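PDB 6JKK: mitotic checkpoint control protein kinase BUB1 from Drosophila melanogaster, which probably binds ATP and acts as a protein kinase in the mitotic checkpoint, phosphorylating the kinetochore motor CENP-E, and is represented here by its kinase domain. Local coordinates for residues L18-F24 with Y92-Y96; A115-Y119 with Y129-F133; H161-Q165 with P193-D197; H257-R263 with T280-F286. All blocks are in the same frame, centred on the assembly; numbering follows the deposited sequence.

Contact 1: residues L18-F24 with Y92-Y96; sequences LLESIDF and YWEFY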
# COMPACT_ATOMS: atom_id res chain seq x y z
N LEU A 18 0.66 21.05 10.45
CA LEU A 18 -0.03 20.98 9.17
C LEU A 18 -1.54 20.82 9.36
O LEU A 18 -2.33 21.52 8.72
CB LEU A 18 0.52 19.83 8.32
CG LEU A 18 1.96 20.00 7.82
CD1 LEU A 18 2.46 18.72 7.18
CD2 LEU A 18 2.04 21.15 6.84
N LEU A 19 -1.92 19.90 10.24
CA LEU A 19 -3.34 19.65 10.52
C LEU A 19 -4.01 20.88 11.11
O LEU A 19 -5.16 21.19 10.80
CB LEU A 19 -3.50 18.44 11.44
CG LEU A 19 -3.09 17.10 10.82
CD1 LEU A 19 -3.29 15.95 11.80
CD2 LEU A 19 -3.87 16.86 9.54
N GLU A 20 -3.28 21.59 11.97
CA GLU A 20 -3.83 22.81 12.55
C GLU A 20 -3.93 23.92 11.51
O GLU A 20 -4.85 24.74 11.56
CB GLU A 20 -3.02 23.25 13.78
CG GLU A 20 -3.42 22.50 15.06
CD GLU A 20 -2.30 22.41 16.07
OE1 GLU A 20 -1.28 23.12 15.89
OE2 GLU A 20 -2.43 21.63 17.04
N SER A 21 -3.00 23.94 10.55
CA SER A 21 -3.00 24.98 9.52
C SER A 21 -4.23 24.90 8.62
O SER A 21 -4.63 25.89 8.01
CB SER A 21 -1.72 24.92 8.68
OG SER A 21 -1.78 23.88 7.72
N ILE A 22 -4.83 23.71 8.53
CA ILE A 22 -6.01 23.51 7.71
C ILE A 22 -7.27 23.26 8.54
O ILE A 22 -8.30 22.83 8.00
CB ILE A 22 -5.83 22.34 6.73
CG1 ILE A 22 -5.66 21.03 7.50
CG2 ILE A 22 -4.63 22.59 5.82
CD1 ILE A 22 -5.59 19.83 6.62
N ASP A 23 -7.19 23.51 9.85
CA ASP A 23 -8.33 23.37 10.75
C ASP A 23 -8.99 21.99 10.63
O ASP A 23 -10.20 21.87 10.42
CB ASP A 23 -9.36 24.47 10.48
CG ASP A 23 -8.81 25.87 10.76
OD1 ASP A 23 -8.23 26.08 11.84
OD2 ASP A 23 -8.97 26.74 9.88
N PHE A 24 -8.17 20.95 10.76
CA PHE A 24 -8.64 19.58 10.55
C PHE A 24 -9.67 19.15 11.61
O PHE A 24 -10.67 18.51 11.27
CB PHE A 24 -7.47 18.61 10.51
CG PHE A 24 -7.85 17.21 10.13
CD1 PHE A 24 -8.40 16.95 8.87
CD2 PHE A 24 -7.69 16.16 11.01
CE1 PHE A 24 -8.77 15.67 8.51
CE2 PHE A 24 -8.04 14.87 10.66
CZ PHE A 24 -8.59 14.62 9.41
N TYR A 92 -4.65 11.20 13.80
CA TYR A 92 -5.52 12.07 13.02
C TYR A 92 -5.03 12.09 11.58
O TYR A 92 -5.83 12.15 10.64
CB TYR A 92 -5.51 13.49 13.58
CG TYR A 92 -6.08 13.59 14.98
CD1 TYR A 92 -7.44 13.69 15.19
CD2 TYR A 92 -5.24 13.60 16.09
CE1 TYR A 92 -7.96 13.79 16.47
CE2 TYR A 92 -5.75 13.71 17.37
CZ TYR A 92 -7.11 13.79 17.55
OH TYR A 92 -7.64 13.89 18.81
N TRP A 93 -3.71 12.05 11.42
CA TRP A 93 -3.08 12.18 10.11
C TRP A 93 -3.56 11.13 9.13
O TRP A 93 -3.83 11.42 7.96
CB TRP A 93 -1.56 12.12 10.26
CG TRP A 93 -0.81 12.28 8.96
CD1 TRP A 93 -0.17 11.30 8.25
CD2 TRP A 93 -0.63 13.50 8.23
NE1 TRP A 93 0.40 11.84 7.11
CE2 TRP A 93 0.14 13.18 7.08
CE3 TRP A 93 -1.03 14.82 8.43
CZ2 TRP A 93 0.50 14.16 6.15
CZ3 TRP A 93 -0.68 15.78 7.50
CH2 TRP A 93 0.08 15.45 6.37
N GLU A 94 -3.65 9.89 9.59
CA GLU A 94 -4.14 8.81 8.74
C GLU A 94 -5.54 9.10 8.19
O GLU A 94 -5.81 8.88 7.00
CB GLU A 94 -4.11 7.48 9.49
CG GLU A 94 -4.71 6.33 8.72
CD GLU A 94 -4.47 5.01 9.41
OE1 GLU A 94 -3.87 5.02 10.51
OE2 GLU A 94 -4.88 3.98 8.85
N PHE A 95 -6.42 9.63 9.04
CA PHE A 95 -7.78 9.98 8.65
C PHE A 95 -7.71 11.09 7.60
O PHE A 95 -8.39 11.02 6.57
CB PHE A 95 -8.59 10.41 9.88
CG PHE A 95 -10.09 10.45 9.67
CD1 PHE A 95 -10.69 9.79 8.60
CD2 PHE A 95 -10.91 11.18 10.54
CE1 PHE A 95 -12.07 9.84 8.41
CE2 PHE A 95 -12.29 11.23 10.36
CZ PHE A 95 -12.87 10.57 9.30
N TYR A 96 -6.87 12.10 7.84
CA TYR A 96 -6.70 13.19 6.87
C TYR A 96 -6.30 12.68 5.48
O TYR A 96 -6.93 13.04 4.49
CB TYR A 96 -5.66 14.22 7.36
CG TYR A 96 -5.19 15.14 6.25
CD1 TYR A 96 -5.97 16.22 5.83
CD2 TYR A 96 -3.97 14.93 5.60
CE1 TYR A 96 -5.55 17.05 4.79
CE2 TYR A 96 -3.54 15.76 4.57
CZ TYR A 96 -4.33 16.82 4.17
OH TYR A 96 -3.92 17.65 3.15
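Phe24 lays its ring against residues 92-96 of helix 92-104, between Tyr92 and Tyr96. Tyr96 CB sits over one face of the ring, 3.9 Å from the Phe24 centroid, in a CH-pi contact, and the Tyr96 ring presents its edge to the Phe24 face: an offset edge-to-face pair with centroids 5.7 Å apart and planes at 85°. The tip of Phe24 also reaches backbone, with CZ 3.4 Å from Tyr96 N. Beside it, Leu19 enters the groove between Tyr92, Trp93 and Tyr96, its CD2 3.7 Å from Trp93 CE3 and its CD1 3.8 Å from Tyr92 CB. Ile22 CD1 closes on Tyr96 CE1 at 3.3 Å. Phe24 follows a Schellman motif that ends helix 12-21: Asp23 has positive phi, Phe24 N bonds to Leu19 O at 3.0 Å and Asp23 N to Glu20 O at 3.1 Å. Helix 92-104 is the kinase αC helix, and Glu94, on the side away from this contact, makes the salt bridge to Lys85 that is characteristic of the αC-in arrangement. An N-terminal helix thus packs on αC, on a side away from Glu94. The chemistry between the segments is apolar and aromatic, while the polar ends of Trp93 and Tyr96 bond to Ser211 and Asp213; shape complementarity, rather than exchanged polar groups, joins extension to αC.

Contact 2: residues A115-Y119 with Y129-F133; sequences AHIDY and YISEF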
# COMPACT_ATOMS: atom_id res chain seq x y z
N ALA A 115 -7.89 2.02 0.38
CA ALA A 115 -8.67 1.80 1.59
C ALA A 115 -9.56 3.00 1.86
O ALA A 115 -9.15 4.13 1.65
CB ALA A 115 -7.75 1.55 2.78
N HIS A 116 -10.78 2.73 2.33
CA HIS A 116 -11.73 3.79 2.67
C HIS A 116 -12.07 3.63 4.14
O HIS A 116 -12.40 2.52 4.59
CB HIS A 116 -12.99 3.67 1.79
CG HIS A 116 -14.07 4.65 2.13
ND1 HIS A 116 -15.08 4.37 3.02
CD2 HIS A 116 -14.31 5.91 1.68
CE1 HIS A 116 -15.89 5.41 3.12
NE2 HIS A 116 -15.45 6.36 2.32
N ILE A 117 -11.95 4.71 4.91
CA ILE A 117 -12.36 4.67 6.31
C ILE A 117 -13.86 4.88 6.37
O ILE A 117 -14.37 5.99 6.13
CB ILE A 117 -11.55 5.68 7.17
CG1 ILE A 117 -10.08 5.29 7.18
CG2 ILE A 117 -12.08 5.75 8.63
CD1 ILE A 117 -9.17 6.21 7.97
N ASP A 118 -14.59 3.79 6.62
CA ASP A 118 -16.04 3.83 6.66
C ASP A 118 -16.54 4.59 7.88
O ASP A 118 -17.53 5.33 7.81
CB ASP A 118 -16.63 2.42 6.67
CG ASP A 118 -16.39 1.66 5.38
OD1 ASP A 118 -16.05 2.28 4.36
OD2 ASP A 118 -16.57 0.42 5.40
N TYR A 119 -15.86 4.38 9.00
CA TYR A 119 -16.23 5.00 10.27
C TYR A 119 -14.98 5.29 11.10
O TYR A 119 -13.98 4.56 11.01
CB TYR A 119 -17.20 4.11 11.06
CG TYR A 119 -18.53 3.95 10.37
CD1 TYR A 119 -18.80 2.84 9.58
CD2 TYR A 119 -19.50 4.94 10.47
CE1 TYR A 119 -20.02 2.71 8.93
CE2 TYR A 119 -20.71 4.82 9.83
CZ TYR A 119 -20.97 3.70 9.07
OH TYR A 119 -22.19 3.58 8.43
N TYR A 129 -10.20 3.17 13.46
CA TYR A 129 -10.66 3.35 12.09
C TYR A 129 -11.17 2.02 11.53
O TYR A 129 -10.51 0.98 11.63
CB TYR A 129 -9.52 3.90 11.21
CG TYR A 129 -9.08 5.29 11.64
CD1 TYR A 129 -10.02 6.29 11.88
CD2 TYR A 129 -7.74 5.58 11.84
CE1 TYR A 129 -9.62 7.55 12.28
CE2 TYR A 129 -7.33 6.84 12.25
CZ TYR A 129 -8.28 7.82 12.47
OH TYR A 129 -7.88 9.07 12.87
N ILE A 130 -12.36 2.07 10.94
CA ILE A 130 -13.02 0.89 10.41
C ILE A 130 -13.00 0.92 8.88
O ILE A 130 -13.52 1.86 8.27
CB ILE A 130 -14.47 0.82 10.91
CG1 ILE A 130 -14.47 0.73 12.45
CG2 ILE A 130 -15.19 -0.37 10.30
CD1 ILE A 130 -15.85 0.77 13.10
N SER A 131 -12.41 -0.10 8.27
CA SER A 131 -12.32 -0.20 6.81
C SER A 131 -12.68 -1.62 6.35
O SER A 131 -12.89 -2.50 7.17
CB SER A 131 -10.91 0.18 6.33
OG SER A 131 -9.93 -0.64 6.94
N GLU A 132 -12.73 -1.85 5.04
CA GLU A 132 -13.15 -3.16 4.53
C GLU A 132 -12.13 -4.27 4.80
O GLU A 132 -10.93 -4.07 4.63
CB GLU A 132 -13.46 -3.10 3.03
CG GLU A 132 -14.03 -4.40 2.47
CD GLU A 132 -14.35 -4.32 0.99
OE1 GLU A 132 -14.13 -3.25 0.38
OE2 GLU A 132 -14.82 -5.34 0.43
N PHE A 133 -12.63 -5.44 5.22
CA PHE A 133 -11.80 -6.61 5.44
C PHE A 133 -11.77 -7.47 4.17
O PHE A 133 -12.78 -7.61 3.49
CB PHE A 133 -12.37 -7.43 6.59
CG PHE A 133 -11.52 -8.62 6.98
CD1 PHE A 133 -11.86 -9.90 6.57
CD2 PHE A 133 -10.40 -8.45 7.78
CE1 PHE A 133 -11.09 -10.99 6.94
CE2 PHE A 133 -9.62 -9.53 8.16
CZ PHE A 133 -9.97 -10.81 7.74
O HOH W 1 -11.40 -0.07 2.66
O HOH W 2 -14.10 0.32 3.39
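Tyr129 opens this run of strand 127-132 by offering a ring face to Ile117, whose CD1 lies 4.1 Å from the ring centroid in a CH-pi contact; its hydroxyl bonds to Asn91. Next comes Ile130, where a classic beta bulge shows how a strand can absorb an extra residue: Asp118 and Tyr119 both face it. Ile130 N donates to Tyr119 O at 3.0 Å, and Ile130 O accepts from Asp118 N at 2.8 Å. Asp118 is further tied by its OD1 to His116 ND1, 2.7 Å away. At Ser131 direct pairing gives way to a looser CA-H...O contact, Ser131 CA lying 3.5 Å from His116 O. By Glu132 the two chains have parted enough for solvent to intervene: water 1 accepts from both His116 N (2.9 Å) and Glu132 N (3.3 Å). Phe133 then leaves toward the segment that links the two lobes in kinases. The contact joins the end of the αC-β4 loop to β5 in the N-lobe sheet. On the far side of β5, strand 80-87 pairs through Lys85, Ala83 and Lys81, while Ile117 also rests on Phe95 and Cys98 of helix 92-104.

Contact 3: residues H161-Q165 with P193-D197; sequences HLSCQ and PICAD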
# COMPACT_ATOMS: atom_id res chain seq x y z
N HIS A 161 1.00 -9.72 -13.83
CA HIS A 161 -0.37 -9.20 -13.78
C HIS A 161 -0.58 -8.33 -12.54
O HIS A 161 -1.14 -7.22 -12.63
CB HIS A 161 -1.38 -10.36 -13.80
CG HIS A 161 -2.77 -9.96 -14.19
ND1 HIS A 161 -3.58 -9.18 -13.39
CD2 HIS A 161 -3.50 -10.25 -15.29
CE1 HIS A 161 -4.74 -9.00 -13.98
NE2 HIS A 161 -4.72 -9.64 -15.14
N LEU A 162 -0.14 -8.84 -11.40
CA LEU A 162 -0.23 -8.11 -10.14
C LEU A 162 0.65 -6.86 -10.14
O LEU A 162 0.27 -5.83 -9.58
CB LEU A 162 0.14 -9.02 -8.96
CG LEU A 162 -0.80 -10.18 -8.64
CD1 LEU A 162 -0.25 -11.01 -7.48
CD2 LEU A 162 -2.19 -9.65 -8.31
N SER A 163 1.82 -6.94 -10.75
CA SER A 163 2.72 -5.79 -10.85
C SER A 163 2.12 -4.67 -11.70
O SER A 163 2.28 -3.48 -11.40
CB SER A 163 4.06 -6.22 -11.44
OG SER A 163 4.71 -7.13 -10.58
N CYS A 164 1.44 -5.06 -12.77
CA CYS A 164 0.78 -4.11 -13.65
C CYS A 164 -0.28 -3.35 -12.87
O CYS A 164 -0.45 -2.14 -13.03
CB CYS A 164 0.15 -4.85 -14.83
SG CYS A 164 -0.40 -3.78 -16.18
N GLN A 165 -1.01 -4.08 -12.03
CA GLN A 165 -2.04 -3.46 -11.20
C GLN A 165 -1.44 -2.51 -10.17
O GLN A 165 -1.94 -1.40 -9.98
CB GLN A 165 -2.86 -4.52 -10.48
CG GLN A 165 -3.72 -5.39 -11.38
CD GLN A 165 -4.49 -6.42 -10.59
OE1 GLN A 165 -5.16 -6.09 -9.62
NE2 GLN A 165 -4.38 -7.69 -10.99
N PRO A 193 -10.73 -12.25 -6.71
CA PRO A 193 -9.85 -12.99 -7.62
C PRO A 193 -9.42 -12.14 -8.81
O PRO A 193 -10.04 -11.11 -9.06
CB PRO A 193 -10.73 -14.16 -8.07
CG PRO A 193 -11.73 -14.34 -6.97
CD PRO A 193 -12.01 -12.96 -6.48
N ILE A 194 -8.38 -12.55 -9.52
CA ILE A 194 -7.91 -11.82 -10.71
C ILE A 194 -8.78 -12.15 -11.93
O ILE A 194 -9.23 -13.28 -12.05
CB ILE A 194 -6.43 -12.17 -11.02
CG1 ILE A 194 -5.50 -11.57 -9.98
CG2 ILE A 194 -6.00 -11.64 -12.36
CD1 ILE A 194 -5.35 -12.39 -8.77
N CYS A 195 -9.02 -11.16 -12.80
CA CYS A 195 -9.56 -11.43 -14.14
C CYS A 195 -8.42 -11.43 -15.15
O CYS A 195 -7.41 -10.76 -14.95
CB CYS A 195 -10.59 -10.39 -14.57
SG CYS A 195 -11.20 -9.31 -13.27
N ALA A 196 -8.60 -12.17 -16.24
CA ALA A 196 -7.58 -12.24 -17.29
C ALA A 196 -7.21 -10.88 -17.90
O ALA A 196 -6.14 -10.74 -18.49
CB ALA A 196 -8.02 -13.20 -18.37
N ASP A 197 -8.10 -9.90 -17.76
CA ASP A 197 -7.84 -8.54 -18.25
C ASP A 197 -6.95 -7.80 -17.26
O ASP A 197 -7.32 -7.61 -16.11
CB ASP A 197 -9.17 -7.81 -18.44
CG ASP A 197 -8.99 -6.33 -18.70
OD1 ASP A 197 -9.86 -5.53 -18.26
OD2 ASP A 197 -8.00 -5.96 -19.36
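Two residues carry most of this contact, His161 on one side and Ile194 on the other, with Leu162 as a smaller third. The imidazole of His161 projects from helix 156-175 toward the loop and receives the CG2 methyl of Ile194 over one face, 3.6 Å from the ring centroid and 22° off its normal: a clear CH-pi contact. Between these two residues the closest atoms are His161 CE1 and Ile194 CG2, at 3.3 Å. Ile194 is broad enough to serve a second neighbour, and its CG1 lies 4.2 Å from Leu162 CD2. The ring is oriented from within its own helix, because Gln165, one turn on, donates from NE2 to His161 ND1 at 2.9 Å; the same amide uses OE1 to hold Ser202 N. With ND1 thus engaged, NE2 points into the bend of the loop, 2.9 Å from Cys195 O. In kinase terms the contact joins αE of the C-lobe to the loop between β7 and β8. Helix 325-339 covers the contact, Ile332 touching both His161 and Ile194 and Phe335 also packing on Ile194. The chemistry implies a division by surface: the imidazole meets hydrocarbon on its face while its edge lies among backbone carbonyls, so an irregular loop is seated on a helix through side-chain packing without any pairing of main chains.

Contact 4: residues H257-R263 with T280-F286; sequences HVLLFGR and TNVPRYF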
# COMPACT_ATOMS: atom_id res chain seq x y z
N HIS A 257 9.71 -7.97 -5.93
CA HIS A 257 10.79 -8.89 -5.58
C HIS A 257 10.31 -10.04 -4.69
O HIS A 257 10.71 -11.20 -4.89
CB HIS A 257 11.93 -8.13 -4.89
CG HIS A 257 13.18 -8.93 -4.70
ND1 HIS A 257 13.32 -9.86 -3.68
CD2 HIS A 257 14.35 -8.94 -5.37
CE1 HIS A 257 14.52 -10.41 -3.75
NE2 HIS A 257 15.16 -9.87 -4.77
N VAL A 258 9.48 -9.73 -3.71
CA VAL A 258 8.95 -10.75 -2.80
C VAL A 258 8.05 -11.73 -3.56
O VAL A 258 8.09 -12.94 -3.33
CB VAL A 258 8.18 -10.13 -1.62
CG1 VAL A 258 7.58 -11.21 -0.73
CG2 VAL A 258 9.10 -9.26 -0.79
N LEU A 259 7.25 -11.19 -4.48
CA LEU A 259 6.32 -12.01 -5.26
C LEU A 259 7.09 -12.95 -6.19
O LEU A 259 6.79 -14.14 -6.27
CB LEU A 259 5.39 -11.11 -6.09
CG LEU A 259 4.47 -10.16 -5.30
CD1 LEU A 259 3.58 -9.37 -6.25
CD2 LEU A 259 3.63 -10.94 -4.32
N LEU A 260 8.08 -12.40 -6.89
CA LEU A 260 8.87 -13.17 -7.85
C LEU A 260 9.74 -14.25 -7.20
O LEU A 260 9.86 -15.37 -7.72
CB LEU A 260 9.78 -12.23 -8.66
CG LEU A 260 9.26 -11.55 -9.92
CD1 LEU A 260 10.32 -10.65 -10.52
CD2 LEU A 260 8.82 -12.59 -10.95
N PHE A 261 10.36 -13.91 -6.07
CA PHE A 261 11.44 -14.73 -5.54
C PHE A 261 11.14 -15.38 -4.19
O PHE A 261 11.87 -16.27 -3.75
CB PHE A 261 12.74 -13.90 -5.47
CG PHE A 261 13.18 -13.37 -6.81
CD1 PHE A 261 13.43 -14.24 -7.87
CD2 PHE A 261 13.36 -12.01 -7.01
CE1 PHE A 261 13.84 -13.76 -9.11
CE2 PHE A 261 13.77 -11.51 -8.24
CZ PHE A 261 14.01 -12.39 -9.29
N GLY A 262 10.07 -14.95 -3.52
CA GLY A 262 9.74 -15.50 -2.22
C GLY A 262 10.66 -15.00 -1.12
O GLY A 262 10.59 -15.46 0.02
N ARG A 263 11.52 -14.05 -1.47
CA ARG A 263 12.49 -13.51 -0.52
C ARG A 263 12.44 -11.99 -0.53
O ARG A 263 12.05 -11.39 -1.52
CB ARG A 263 13.90 -13.96 -0.87
CG ARG A 263 14.19 -15.43 -0.62
CD ARG A 263 15.64 -15.74 -0.96
NE ARG A 263 15.90 -15.55 -2.38
CZ ARG A 263 16.00 -16.54 -3.26
NH1 ARG A 263 15.88 -17.80 -2.86
NH2 ARG A 263 16.24 -16.27 -4.54
N THR A 280 19.60 -10.35 -6.07
CA THR A 280 19.10 -11.54 -6.75
C THR A 280 19.14 -11.40 -8.28
O THR A 280 18.61 -10.44 -8.83
CB THR A 280 17.65 -11.84 -6.32
OG1 THR A 280 17.61 -12.08 -4.91
CG2 THR A 280 17.11 -13.06 -7.05
N ASN A 281 19.77 -12.36 -8.95
CA ASN A 281 19.74 -12.42 -10.40
C ASN A 281 18.40 -12.95 -10.91
O ASN A 281 17.97 -14.03 -10.50
CB ASN A 281 20.87 -13.30 -10.93
CG ASN A 281 22.25 -12.78 -10.57
OD1 ASN A 281 22.54 -11.59 -10.72
ND2 ASN A 281 23.11 -13.67 -10.08
N VAL A 282 17.74 -12.19 -11.77
CA VAL A 282 16.56 -12.67 -12.47
C VAL A 282 17.00 -13.84 -13.36
O VAL A 282 17.97 -13.71 -14.11
CB VAL A 282 15.95 -11.58 -13.36
CG1 VAL A 282 14.62 -12.04 -13.94
CG2 VAL A 282 15.76 -10.28 -12.57
N PRO A 283 16.32 -14.99 -13.25
CA PRO A 283 16.67 -16.16 -14.07
C PRO A 283 16.60 -15.85 -15.57
O PRO A 283 15.67 -15.16 -15.97
CB PRO A 283 15.61 -17.20 -13.68
CG PRO A 283 15.17 -16.79 -12.30
CD PRO A 283 15.23 -15.29 -12.29
N ARG A 284 17.55 -16.35 -16.36
CA ARG A 284 17.57 -16.08 -17.81
C ARG A 284 16.26 -16.49 -18.47
O ARG A 284 15.82 -15.87 -19.44
CB ARG A 284 18.73 -16.83 -18.48
CG ARG A 284 19.40 -16.16 -19.71
CD ARG A 284 18.50 -15.28 -20.61
NE ARG A 284 17.38 -16.00 -21.21
CZ ARG A 284 16.77 -15.64 -22.34
NH1 ARG A 284 17.18 -14.58 -23.01
NH2 ARG A 284 15.75 -16.36 -22.81
N TYR A 285 15.63 -17.54 -17.94
CA TYR A 285 14.41 -18.04 -18.56
C TYR A 285 13.17 -17.21 -18.20
O TYR A 285 12.13 -17.34 -18.85
CB TYR A 285 14.20 -19.52 -18.25
CG TYR A 285 14.35 -19.89 -16.80
CD1 TYR A 285 15.57 -20.34 -16.31
CD2 TYR A 285 13.28 -19.83 -15.94
CE1 TYR A 285 15.72 -20.70 -14.99
CE2 TYR A 285 13.40 -20.19 -14.62
CZ TYR A 285 14.63 -20.62 -14.15
OH TYR A 285 14.76 -20.98 -12.83
N PHE A 286 13.30 -16.35 -17.19
CA PHE A 286 12.27 -15.34 -16.95
C PHE A 286 12.31 -14.34 -18.09
O PHE A 286 13.19 -14.41 -18.95
CB PHE A 286 12.51 -14.58 -15.64
CG PHE A 286 11.94 -15.24 -14.42
CD1 PHE A 286 11.64 -14.49 -13.29
CD2 PHE A 286 11.73 -16.61 -14.39
CE1 PHE A 286 11.12 -15.10 -12.14
CE2 PHE A 286 11.21 -17.23 -13.26
CZ PHE A 286 10.91 -16.48 -12.13
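His257 sends its ring forward to the residues after the helix, ND1 donating to Arg263 O at 2.9 Å, and so fastens them to the last helical turn; its NE2 is 3.3 Å from Thr280 OG1. One turn on, Leu260 points toward the loop and brings CD2 within 3.6 Å of Phe286 CE1. Phe261 is the centrepiece. Thr280 CG2 stands almost exactly above its ring, 3.7 Å from the centroid and 2° off the normal, a CH-pi contact, while Pro283 CD approaches the ring edge at 3.8 Å from Phe261 CE1. This is the C-terminal end of αF, the central helix of the kinase C-lobe, met by the loop leading into helix 288-299; a type I turn from Pro283 to Phe286 brings Phe286 back to the helix, its CE1 4.3 Å from Phe261 CE1. Gly262 then leaves the helix with positive phi, its N still bonded to Val258 O at 2.8 Å. Arg263, more exposed, ends with NH2 4.2 Å from Thr280 CG2.

The four contacts fall into two pairs, one at each lobe of the kinase fold. Contact 2 lies within the N-lobe and contact 1 joins an N-terminal helix to it; they touch, Phe95 CB lying 3.4 Å from Tyr129 OH, so that helix 92-104 is shared packing for both. Contacts 3 and 4 lie in the C-lobe, centres about 18 Å apart, each seating an irregular loop on a helix; those helices, 156-175 and 246-261, pack together. Contact 1 is the most buried and wholly apolar, whereas the other three mix buried and exposed residues. Contacts 2, 3 and 4 all place a methyl over a ring, but only contact 2 adds main-chain hydrogen bonds across its segments, as its place in a sheet requires.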